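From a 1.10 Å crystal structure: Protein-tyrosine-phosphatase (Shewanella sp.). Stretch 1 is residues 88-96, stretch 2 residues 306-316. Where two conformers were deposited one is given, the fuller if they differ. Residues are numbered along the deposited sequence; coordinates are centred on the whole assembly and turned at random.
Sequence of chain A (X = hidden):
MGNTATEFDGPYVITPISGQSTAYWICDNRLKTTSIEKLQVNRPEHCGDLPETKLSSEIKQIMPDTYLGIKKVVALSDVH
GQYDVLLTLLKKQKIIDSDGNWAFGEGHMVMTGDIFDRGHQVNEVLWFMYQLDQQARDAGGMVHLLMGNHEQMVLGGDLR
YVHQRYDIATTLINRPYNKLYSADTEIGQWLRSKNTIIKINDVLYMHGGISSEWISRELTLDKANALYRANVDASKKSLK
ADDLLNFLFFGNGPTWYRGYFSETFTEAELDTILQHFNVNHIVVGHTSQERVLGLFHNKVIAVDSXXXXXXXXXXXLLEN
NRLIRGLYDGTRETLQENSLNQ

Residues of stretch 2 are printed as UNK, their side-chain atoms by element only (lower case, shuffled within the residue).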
# COMPACT_ATOMS: atom_id res chain seq x y z
N THR A 88 -10.97 -8.80 7.99
CA THR A 88 -12.22 -9.48 7.69
C THR A 88 -12.36 -9.77 6.18
O THR A 88 -12.73 -10.85 5.77
CB THR A 88 -13.40 -8.63 8.17
OG1 THR A 88 -13.35 -8.64 9.60
CG2 THR A 88 -14.75 -9.19 7.71
N LEU A 89 -12.00 -8.75 5.35
CA LEU A 89 -12.10 -8.94 3.92
C LEU A 89 -11.21 -10.09 3.47
O LEU A 89 -11.62 -10.95 2.66
CB LEU A 89 -11.70 -7.62 3.22
CG LEU A 89 -11.53 -7.77 1.68
CD1 LEU A 89 -12.81 -8.21 1.00
CD2 LEU A 89 -11.05 -6.41 1.14
N LEU A 90 -9.97 -10.12 3.94
CA LEU A 90 -9.04 -11.16 3.48
C LEU A 90 -9.44 -12.52 3.98
O LEU A 90 -9.24 -13.54 3.33
CB LEU A 90 -7.61 -10.80 3.89
CG LEU A 90 -7.05 -9.52 3.26
CD1 LEU A 90 -5.65 -9.27 3.79
CD2 LEU A 90 -7.09 -9.54 1.73
N LYS A 91 -10.02 -12.60 5.20
CA LYS A 91 -10.53 -13.85 5.70
C LYS A 91 -11.70 -14.33 4.86
O LYS A 91 -11.79 -15.52 4.48
CB LYS A 91 -10.98 -13.74 7.17
CG LYS A 91 -9.87 -13.65 8.22
CD LYS A 91 -10.42 -13.16 9.58
CE LYS A 91 -11.45 -14.17 10.13
NZ LYS A 91 -12.00 -13.73 11.47
N LYS A 92 -12.66 -13.40 4.61
CA LYS A 92 -13.86 -13.82 3.88
C LYS A 92 -13.53 -14.25 2.46
O LYS A 92 -14.22 -15.14 1.94
CB LYS A 92 -14.83 -12.66 3.85
CG LYS A 92 -15.51 -12.38 5.20
CD LYS A 92 -16.60 -13.35 5.47
CE LYS A 92 -17.21 -13.15 6.86
NZ LYS A 92 -18.24 -14.15 7.12
N GLN A 93 -12.52 -13.65 1.86
CA GLN A 93 -12.12 -13.95 0.48
C GLN A 93 -11.06 -15.05 0.45
O GLN A 93 -10.55 -15.40 -0.63
CB GLN A 93 -11.69 -12.69 -0.25
CG GLN A 93 -12.84 -11.80 -0.64
CD GLN A 93 -13.72 -12.43 -1.68
OE1 GLN A 93 -13.22 -13.17 -2.51
NE2 GLN A 93 -14.98 -12.08 -1.67
N LYS A 94 -10.66 -15.63 1.60
CA LYS A 94 -9.77 -16.80 1.68
C LYS A 94 -8.38 -16.49 1.15
O LYS A 94 -7.65 -17.35 0.66
CB LYS A 94 -10.37 -18.01 0.96
CG LYS A 94 -11.76 -18.38 1.51
CD LYS A 94 -12.38 -19.48 0.68
CE LYS A 94 -13.55 -20.18 1.35
NZ LYS A 94 -14.46 -19.34 2.17
N ILE A 95 -7.98 -15.22 1.33
CA ILE A 95 -6.64 -14.79 1.00
C ILE A 95 -5.69 -15.17 2.13
O ILE A 95 -4.51 -15.45 1.89
CB ILE A 95 -6.59 -13.30 0.66
CG1 ILE A 95 -7.66 -12.87 -0.35
CG2 ILE A 95 -5.19 -12.91 0.16
CD1 ILE A 95 -7.61 -13.62 -1.66
N ILE A 96 -6.23 -15.21 3.35
CA ILE A 96 -5.51 -15.66 4.52
C ILE A 96 -6.29 -16.83 5.15
O ILE A 96 -7.48 -17.02 4.83
CB ILE A 96 -5.27 -14.50 5.50
CG1 ILE A 96 -6.54 -13.88 6.07
CG2 ILE A 96 -4.35 -13.50 4.86
CD1 ILE A 96 -6.29 -12.71 6.97
N UNK A 306 -13.56 2.17 -0.37
CA UNK A 306 -13.95 2.89 0.84
C UNK A 306 -13.75 2.11 2.13
O UNK A 306 -14.48 2.33 3.10
c UNK A 306 -15.38 3.43 0.72
o UNK A 306 -15.45 4.38 -0.36
N UNK A 307 -12.71 1.27 2.18
CA UNK A 307 -12.30 0.69 3.44
C UNK A 307 -12.11 1.80 4.49
O UNK A 307 -12.32 1.55 5.69
c UNK A 307 -10.41 -0.53 4.61
c UNK A 307 -11.34 -1.38 2.42
c UNK A 307 -10.10 -2.15 1.94
c UNK A 307 -11.03 -0.17 3.24
N UNK A 308 -11.69 2.99 4.09
CA UNK A 308 -11.40 4.07 5.00
C UNK A 308 -12.57 4.43 5.88
O UNK A 308 -12.35 4.98 6.94
c UNK A 308 -10.93 5.33 4.26
n UNK A 308 -12.28 8.89 0.97
c UNK A 308 -12.05 6.02 3.45
c UNK A 308 -12.73 7.80 1.86
c UNK A 308 -11.58 7.10 2.56
N UNK A 309 -13.80 4.13 5.44
CA UNK A 309 -14.99 4.50 6.22
C UNK A 309 -15.14 3.56 7.39
O UNK A 309 -15.84 3.88 8.35
c UNK A 309 -17.53 4.77 6.00
c UNK A 309 -16.03 5.71 4.33
c UNK A 309 -16.20 4.55 5.29
N UNK A 310 -14.45 2.42 7.41
CA UNK A 310 -14.38 1.58 8.60
C UNK A 310 -15.45 0.52 8.72
O UNK A 310 -15.55 -0.12 9.77
N UNK A 311 -16.22 0.30 7.67
CA UNK A 311 -17.32 -0.68 7.70
C UNK A 311 -17.15 -1.90 6.81
O UNK A 311 -17.54 -2.96 7.22
c UNK A 311 -18.63 0.02 7.34
c UNK A 311 -20.06 1.99 7.89
c UNK A 311 -18.99 1.04 8.39
n UNK A 311 -20.17 4.47 8.57
c UNK A 311 -20.34 3.03 8.98
N UNK A 312 -16.60 -1.71 5.59
CA UNK A 312 -16.52 -2.83 4.65
C UNK A 312 -15.48 -2.50 3.59
O UNK A 312 -15.06 -1.36 3.47
o UNK A 312 -18.23 -2.01 3.20
c UNK A 312 -17.84 -3.11 3.98
N UNK A 313 -15.13 -3.50 2.79
CA UNK A 313 -14.30 -3.31 1.63
C UNK A 313 -14.44 -4.50 0.72
O UNK A 313 -15.08 -5.48 1.04
N UNK A 314 -13.83 -4.50 -0.43
CA UNK A 314 -13.83 -5.37 -1.52
C UNK A 314 -12.45 -5.43 -2.15
O UNK A 314 -11.58 -4.56 -1.96
c UNK A 314 -17.34 -4.70 -3.08
o UNK A 314 -18.54 -4.74 -2.68
c UNK A 314 -16.26 -4.82 -2.01
o UNK A 314 -17.01 -4.47 -4.27
c UNK A 314 -14.85 -4.94 -2.61
N UNK A 315 -12.27 -6.48 -2.93
CA UNK A 315 -11.03 -6.67 -3.70
C UNK A 315 -11.36 -7.05 -5.11
O UNK A 315 -12.49 -7.39 -5.48
c UNK A 315 -10.75 -9.98 -3.80
c UNK A 315 -10.67 -9.03 -2.61
c UNK A 315 -9.76 -9.64 -1.53
c UNK A 315 -10.12 -7.65 -2.97
N UNK A 316 -10.31 -7.03 -5.94
CA UNK A 316 -10.33 -7.48 -7.31
C UNK A 316 -9.47 -8.72 -7.44
O UNK A 316 -8.33 -8.73 -6.95
c UNK A 316 -10.87 -7.00 -10.39
c UNK A 316 -9.78 -6.36 -8.22
c UNK A 316 -9.53 -6.73 -9.68
c UNK A 316 -8.76 -5.63 -10.37

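Position 306 carries one carbon followed by one oxygen, lies far from stretch 1 and is bonded through that oxygen elsewhere in the structure; it is Ser306. At 307 there are four carbons, forked at the first, with one arm two carbons long. The CA-to-CB bond of this beta-branched side chain points toward stretch 1, and the end of its longer arm approaches Leu89, which identifies Ile307; its CD1 lies 4.4 Å from Leu89 CD2. Position 308 has four carbons in a row ending in nitrogen, extended past CB and out of reach of stretch 1: Lys308. One carbon bearing two others marks 309 as Val309, exposed and equally remote; its N is hydrogen-bonded to Ser306 O at 3.0 Å, a bond that reaches back to the residue before the short 3-10 segment.

Position 310 has no side-chain atoms. Its positive phi of 91° would jam a CB against the preceding carbonyl oxygen, as expected of Gly310, whose N reaches Ile307 O at 2.9 Å. At 311, four carbons in a row again end in nitrogen, in an exposed chain that touches nothing on stretch 1; this is Lys311. Position 312 repeats the pattern of one carbon and one oxygen; its CA-to-CB bond points sideways and the side chain makes no contact: Ser312.

Position 313 also lacks side-chain atoms. An ideal CB here would fall 2.3 Å from Ile307 CG1, so the close packing within the stretch leaves no room for one, and the residue is Gly313. Its carbonyl O lies 3.6 Å from Leu89 CD1. Position 314 has three carbons, the third carrying two oxygens, and its CA-to-CB bond points away from stretch 1. This is Glu314, whose carboxylate is hydrogen-bonded elsewhere in the structure while its backbone O sits 3.6 Å from Leu89 CD2.

At 315 there are four carbons, forked at the second. The CA-to-CB bond points toward stretch 1, and the side chain meets Leu89, Leu90, Gln93 and Ile95: Leu315. Position 316 has the same four carbons and fork but is out of reach of stretch 1; it is Leu316.

The contact is small, burying 254 Å², and works by apolar packing without hydrogen bonds between the stretches. Leu315 CD2 lies 4.1 Å from Leu89 CG, 4.2 Å from Leu90 CD2, 3.8 Å from Gln93 CB and 4.0 Å from Ile95 CG1. The helix ends in a Schellman motif at Lys94, with Ile95 N bonded to Leu90 O at 2.9 Å, and this turn brings Ile95 back beside the helical residues to share in the pocket. Leu89 completes the packing by reaching Ile307 and the backbone of Gly313 and Glu314.

Stretch 2 (306-316) SIKVGKSGELL
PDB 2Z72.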